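Local coordinates for protein ElaA (Pseudomonas aeruginosa, PDB 1XEB) that probably transfers an acyl group, such as acetyl, from acyl-coenzyme A to an amino group, as a member of the GNAT superfamily, at residues Q122-Y125 / G126-F130; L66-P69 / V70-E73. All blocks are in the same frame, centred on the assembly; numbering follows the deposited sequence.

Contact 1. Residues Q122-Y125 / G126-F130; sequences QAYY and GRYGF
The carbonyl of Tyr125 closes the C-terminal end of helix 122-126, taking the N-H groups of both Tyr128 and Phe130. Tyr128 N lies 2.6 Å from Tyr125 O. Phe130 N reaches the same oxygen at 3.1 Å and makes the straighter bond, with an N-H...O angle of 162°. The two donors approach from opposite faces of the carbonyl plane, each well out of it. One turn back, Gly126 N donates to Gln122 O at 3.3 Å. The side chains follow this wrap. Phe130 CB packs on Tyr125 CB at 3.9 Å, and the edge of the Phe130 ring lies beside Tyr125 O. With CG anti to its own carbonyl carbon (chi1 -76°), Phe130 places CD2 as the ring atom nearest that oxygen. The backbone forms a Schellman motif, with Gly129 at C-prime. Gly129 has positive phi, and its N-H gives a weak bond back to Gly126 O. Gly126 to Gly129 also form a type I beta turn. The rings of Tyr124 and Tyr128 lie obliquely to each other, planes at 33°, with Tyr124 CE1 and Tyr128 CE2 4.2 Å apart. Tyr128 also turns a ring edge to Tyr124 O, through CD2 at 3.6 Å. The Tyr128 hydroxyl is hydrogen-bonded to His94 ND1, and the His94 ring also meets Tyr124. Arg127 bends at chi2 and runs back along the helix. Its guanidinium lays one face over Ala123 CB, which sits off centre, nearest NH1 at 3.7 Å. The Tyr125 ring has CD1 of Tyr124 over the centre of one face and packs on Leu115 and Ala117 of strand 113-118. Phe130 touches Val113 and Leu115 of the same strand.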
loop_
_atom_site.group_PDB
_atom_site.type_symbol
_atom_site.label_atom_id
_atom_site.label_comp_id
_atom_site.label_asym_id
_atom_site.label_seq_id
_atom_site.Cartn_x
_atom_site.Cartn_y
_atom_site.Cartn_z
ATOM N N GLN A 122 3.033 -14.790 -3.710
ATOM C CA GLN A 122 2.119 -14.745 -4.846
ATOM C C GLN A 122 0.803 -15.482 -4.547
ATOM O O GLN A 122 -0.255 -15.095 -5.049
ATOM C CB GLN A 122 2.822 -15.333 -6.081
ATOM C CG GLN A 122 2.057 -15.226 -7.387
ATOM C CD GLN A 122 2.851 -15.753 -8.588
ATOM O OE1 GLN A 122 2.282 -16.052 -9.647
ATOM N NE2 GLN A 122 4.165 -15.857 -8.429
ATOM N N ALA A 123 0.862 -16.523 -3.716
ATOM C CA ALA A 123 -0.341 -17.275 -3.357
ATOM C C ALA A 123 -1.185 -16.461 -2.382
ATOM O O ALA A 123 -2.415 -16.446 -2.456
ATOM C CB ALA A 123 0.032 -18.606 -2.726
ATOM N N TYR A 124 -0.507 -15.788 -1.466
ATOM C CA TYR A 124 -1.157 -14.961 -0.462
ATOM C C TYR A 124 -2.191 -14.015 -1.067
ATOM O O TYR A 124 -3.277 -13.841 -0.529
ATOM C CB TYR A 124 -0.093 -14.166 0.295
ATOM C CG TYR A 124 -0.638 -13.215 1.322
ATOM C CD1 TYR A 124 -1.063 -11.931 0.966
ATOM C CD2 TYR A 124 -0.714 -13.588 2.659
ATOM C CE1 TYR A 124 -1.548 -11.038 1.931
ATOM C CE2 TYR A 124 -1.198 -12.709 3.622
ATOM C CZ TYR A 124 -1.609 -11.439 3.252
ATOM O OH TYR A 124 -2.059 -10.583 4.223
ATOM N N TYR A 125 -1.840 -13.399 -2.189
ATOM C CA TYR A 125 -2.737 -12.465 -2.861
ATOM C C TYR A 125 -3.747 -13.203 -3.720
ATOM O O TYR A 125 -4.877 -12.756 -3.881
ATOM C CB TYR A 125 -1.929 -11.494 -3.728
ATOM C CG TYR A 125 -1.048 -10.581 -2.922
ATOM C CD1 TYR A 125 -1.583 -9.510 -2.215
ATOM C CD2 TYR A 125 0.316 -10.816 -2.824
ATOM C CE1 TYR A 125 -0.780 -8.701 -1.429
ATOM C CE2 TYR A 125 1.124 -10.020 -2.039
ATOM C CZ TYR A 125 0.574 -8.965 -1.341
ATOM O OH TYR A 125 1.387 -8.193 -0.531
ATOM N N GLY A 126 -3.334 -14.332 -4.278
ATOM C CA GLY A 126 -4.239 -15.095 -5.107
ATOM C C GLY A 126 -5.494 -15.423 -4.329
ATOM O O GLY A 126 -6.563 -15.601 -4.910
ATOM N N ARG A 127 -5.364 -15.502 -3.007
ATOM C CA ARG A 127 -6.510 -15.805 -2.155
ATOM C C ARG A 127 -7.421 -14.599 -2.024
ATOM O O ARG A 127 -8.575 -14.717 -1.607
ATOM C CB ARG A 127 -6.047 -16.280 -0.774
ATOM C CG ARG A 127 -5.799 -17.786 -0.732
ATOM C CD ARG A 127 -4.447 -18.117 -0.140
ATOM N NE ARG A 127 -3.999 -19.436 -0.572
ATOM C CZ ARG A 127 -2.786 -19.926 -0.331
ATOM N NH1 ARG A 127 -1.898 -19.199 0.341
ATOM N NH2 ARG A 127 -2.463 -21.140 -0.758
ATOM N N TYR A 128 -6.901 -13.432 -2.376
ATOM C CA TYR A 128 -7.710 -12.223 -2.321
ATOM C C TYR A 128 -8.271 -12.001 -3.715
ATOM O O TYR A 128 -8.882 -10.980 -4.009
ATOM C CB TYR A 128 -6.867 -11.037 -1.887
ATOM C CG TYR A 128 -6.796 -10.861 -0.395
ATOM C CD1 TYR A 128 -7.653 -9.975 0.256
ATOM C CD2 TYR A 128 -5.848 -11.542 0.361
ATOM C CE1 TYR A 128 -7.560 -9.764 1.627
ATOM C CE2 TYR A 128 -5.745 -11.340 1.734
ATOM C CZ TYR A 128 -6.599 -10.448 2.361
ATOM O OH TYR A 128 -6.477 -10.204 3.710
ATOM N N GLY A 129 -8.042 -12.979 -4.576
ATOM C CA GLY A 129 -8.555 -12.884 -5.921
ATOM C C GLY A 129 -7.617 -12.287 -6.938
ATOM O O GLY A 129 -8.021 -12.033 -8.073
ATOM N N PHE A 130 -6.370 -12.053 -6.555
ATOM C CA PHE A 130 -5.416 -11.492 -7.502
ATOM C C PHE A 130 -4.833 -12.604 -8.371
ATOM O O PHE A 130 -4.659 -13.726 -7.909
ATOM C CB PHE A 130 -4.294 -10.763 -6.759
ATOM C CG PHE A 130 -4.698 -9.415 -6.209
ATOM C CD1 PHE A 130 -4.516 -8.259 -6.961
ATOM C CD2 PHE A 130 -5.245 -9.306 -4.935
ATOM C CE1 PHE A 130 -4.873 -6.999 -6.444
ATOM C CE2 PHE A 130 -5.604 -8.070 -4.414
ATOM C CZ PHE A 130 -5.416 -6.908 -5.171
#

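Contact 2. Residues L66-P69 / V70-E73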
loop_
_atom_site.group_PDB
_atom_site.type_symbol
_atom_site.label_atom_id
_atom_site.label_comp_id
_atom_site.label_asym_id
_atom_site.label_seq_id
_atom_site.Cartn_x
_atom_site.Cartn_y
_atom_site.Cartn_z
ATOM N N LEU A 66 -3.156 4.131 -1.997
ATOM C CA LEU A 66 -4.033 3.854 -3.115
ATOM C C LEU A 66 -3.862 4.929 -4.207
ATOM O O LEU A 66 -4.110 6.112 -3.970
ATOM C CB LEU A 66 -5.489 3.812 -2.625
ATOM C CG LEU A 66 -5.758 2.653 -1.660
ATOM C CD1 LEU A 66 -6.769 3.043 -0.598
ATOM C CD2 LEU A 66 -6.238 1.472 -2.437
ATOM N N LEU A 67 -3.425 4.521 -5.397
ATOM C CA LEU A 67 -3.274 5.460 -6.513
ATOM C C LEU A 67 -4.550 5.395 -7.372
ATOM O O LEU A 67 -5.031 4.297 -7.676
ATOM C CB LEU A 67 -2.048 5.086 -7.349
ATOM C CG LEU A 67 -0.648 5.319 -6.762
ATOM C CD1 LEU A 67 -0.595 4.823 -5.348
ATOM C CD2 LEU A 67 0.404 4.605 -7.606
ATOM N N ASP A 68 -5.100 6.550 -7.754
ATOM C CA ASP A 68 -6.331 6.578 -8.553
ATOM C C ASP A 68 -6.166 6.050 -9.973
ATOM O O ASP A 68 -5.102 6.178 -10.588
ATOM C CB ASP A 68 -6.955 7.987 -8.602
ATOM C CG ASP A 68 -6.159 8.967 -9.441
ATOM O OD1 ASP A 68 -5.462 9.808 -8.840
ATOM O OD2 ASP A 68 -6.229 8.909 -10.694
ATOM N N PRO A 69 -7.242 5.466 -10.520
ATOM C CA PRO A 69 -7.290 4.882 -11.858
ATOM C C PRO A 69 -7.079 5.766 -13.086
ATOM O O PRO A 69 -6.436 5.316 -14.040
ATOM C CB PRO A 69 -8.636 4.153 -11.858
ATOM C CG PRO A 69 -9.471 4.992 -10.974
ATOM C CD PRO A 69 -8.539 5.305 -9.837
ATOM N N VAL A 70 -7.585 7.001 -13.104
ATOM C CA VAL A 70 -7.357 7.804 -14.307
ATOM C C VAL A 70 -5.861 8.072 -14.499
ATOM O O VAL A 70 -5.383 8.155 -15.624
ATOM C CB VAL A 70 -8.139 9.145 -14.300
ATOM C CG1 VAL A 70 -9.327 9.051 -13.367
ATOM C CG2 VAL A 70 -7.220 10.312 -13.977
ATOM N N ARG A 71 -5.114 8.183 -13.398
ATOM C CA ARG A 71 -3.675 8.411 -13.491
ATOM C C ARG A 71 -2.890 7.117 -13.689
ATOM O O ARG A 71 -1.673 7.140 -13.887
ATOM C CB ARG A 71 -3.168 9.140 -12.248
ATOM C CG ARG A 71 -2.859 10.606 -12.510
ATOM C CD ARG A 71 -3.132 11.469 -11.309
ATOM N NE ARG A 71 -2.764 12.863 -11.564
ATOM C CZ ARG A 71 -1.523 13.288 -11.796
ATOM N NH1 ARG A 71 -1.294 14.574 -12.016
ATOM N NH2 ARG A 71 -0.503 12.436 -11.802
ATOM N N HIS A 72 -3.591 5.985 -13.666
ATOM C CA HIS A 72 -2.938 4.697 -13.845
ATOM C C HIS A 72 -3.654 3.733 -14.796
ATOM O O HIS A 72 -4.098 2.645 -14.420
ATOM C CB HIS A 72 -2.700 4.084 -12.463
ATOM C CG HIS A 72 -1.815 4.933 -11.607
ATOM N ND1 HIS A 72 -0.461 5.044 -11.836
ATOM C CD2 HIS A 72 -2.107 5.832 -10.636
ATOM C CE1 HIS A 72 0.038 5.980 -11.051
ATOM N NE2 HIS A 72 -0.941 6.475 -10.313
ATOM N N GLU A 73 -3.767 4.169 -16.044
ATOM C CA GLU A 73 -4.368 3.383 -17.108
ATOM C C GLU A 73 -5.562 2.484 -16.748
ATOM O O GLU A 73 -5.624 1.332 -17.188
ATOM C CB GLU A 73 -3.288 2.526 -17.756
ATOM C CG GLU A 73 -2.084 3.291 -18.276
ATOM C CD GLU A 73 -1.098 3.669 -17.185
ATOM O OE1 GLU A 73 -1.013 2.934 -16.170
ATOM O OE2 GLU A 73 -0.392 4.684 -17.355
#
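Leu67 and His72 meet with the leucine branch over one face of the imidazole. Leu67 CD2 sits 3.9 Å from the ring centroid and 29° off the normal, a CH-pi contact. Leu67 CB lies nearest the CD2-NE2 side of the ring, 3.4 Å from His72 CD2. The edge of the same ring faces the backbone: His72 CD2 lies 3.0 Å from Asp68 O, near the ring plane.

Asp68 is oriented differently. Its CG stands between the backbone N and the carbonyl carbon (chi1 71°), which turns the carboxylate forward over the start of the turn. There OD2 accepts the N-H of Arg71 at 3.0 Å, nearly along the C-O axis of the carboxylate. OD1 is bound by Asp48 N, so the two oxygens hold different parts of the chain. The Arg71 side chain passes the Asp68 side chain at a slant, its CD 3.8 Å from Asp68 OD1. The guanidinium plane is perpendicular to that of the carboxylate, and the charged groups do not touch.

Pro69 to His72 form a type I beta turn, closed by His72 N donating to Pro69 O at 2.9 Å. The turn follows directly on strand 59-67 and begins the hairpin connection to strand 76-83, its antiparallel neighbour in the sheet of the GNAT domain. Leu67 pairs with Val77 of that second strand. His72 packs on Val77 too. Asp68 and Pro69 rest against Trp108 of helix 92-108, and Arg71 touches Val46 in a neighbouring loop.

In the fold
From the N terminus, the chain reaches contact 2 first, where strand 59-67 ends and the connection to the antiparallel strand 76-83 begins. Contact 2 spans the end of the strand and the start of that connection, and closes a local turn. The chain then runs through strand 76-83, helix 92-108 and strand 113-118 before reaching contact 1. There the short helix 122-126 ends and the chain turns into strand 130-132. The contacts are in series and neither nest nor cross. The centres of contact 1 and contact 2 are about 21 Å apart. Helix 92-108 is common ground: Leu66, Asp68 and Pro69 pack on it, as does Tyr128. Contact 1 also meets strands 113-118 and 142-149, whereas contact 2 meets strand 76-83.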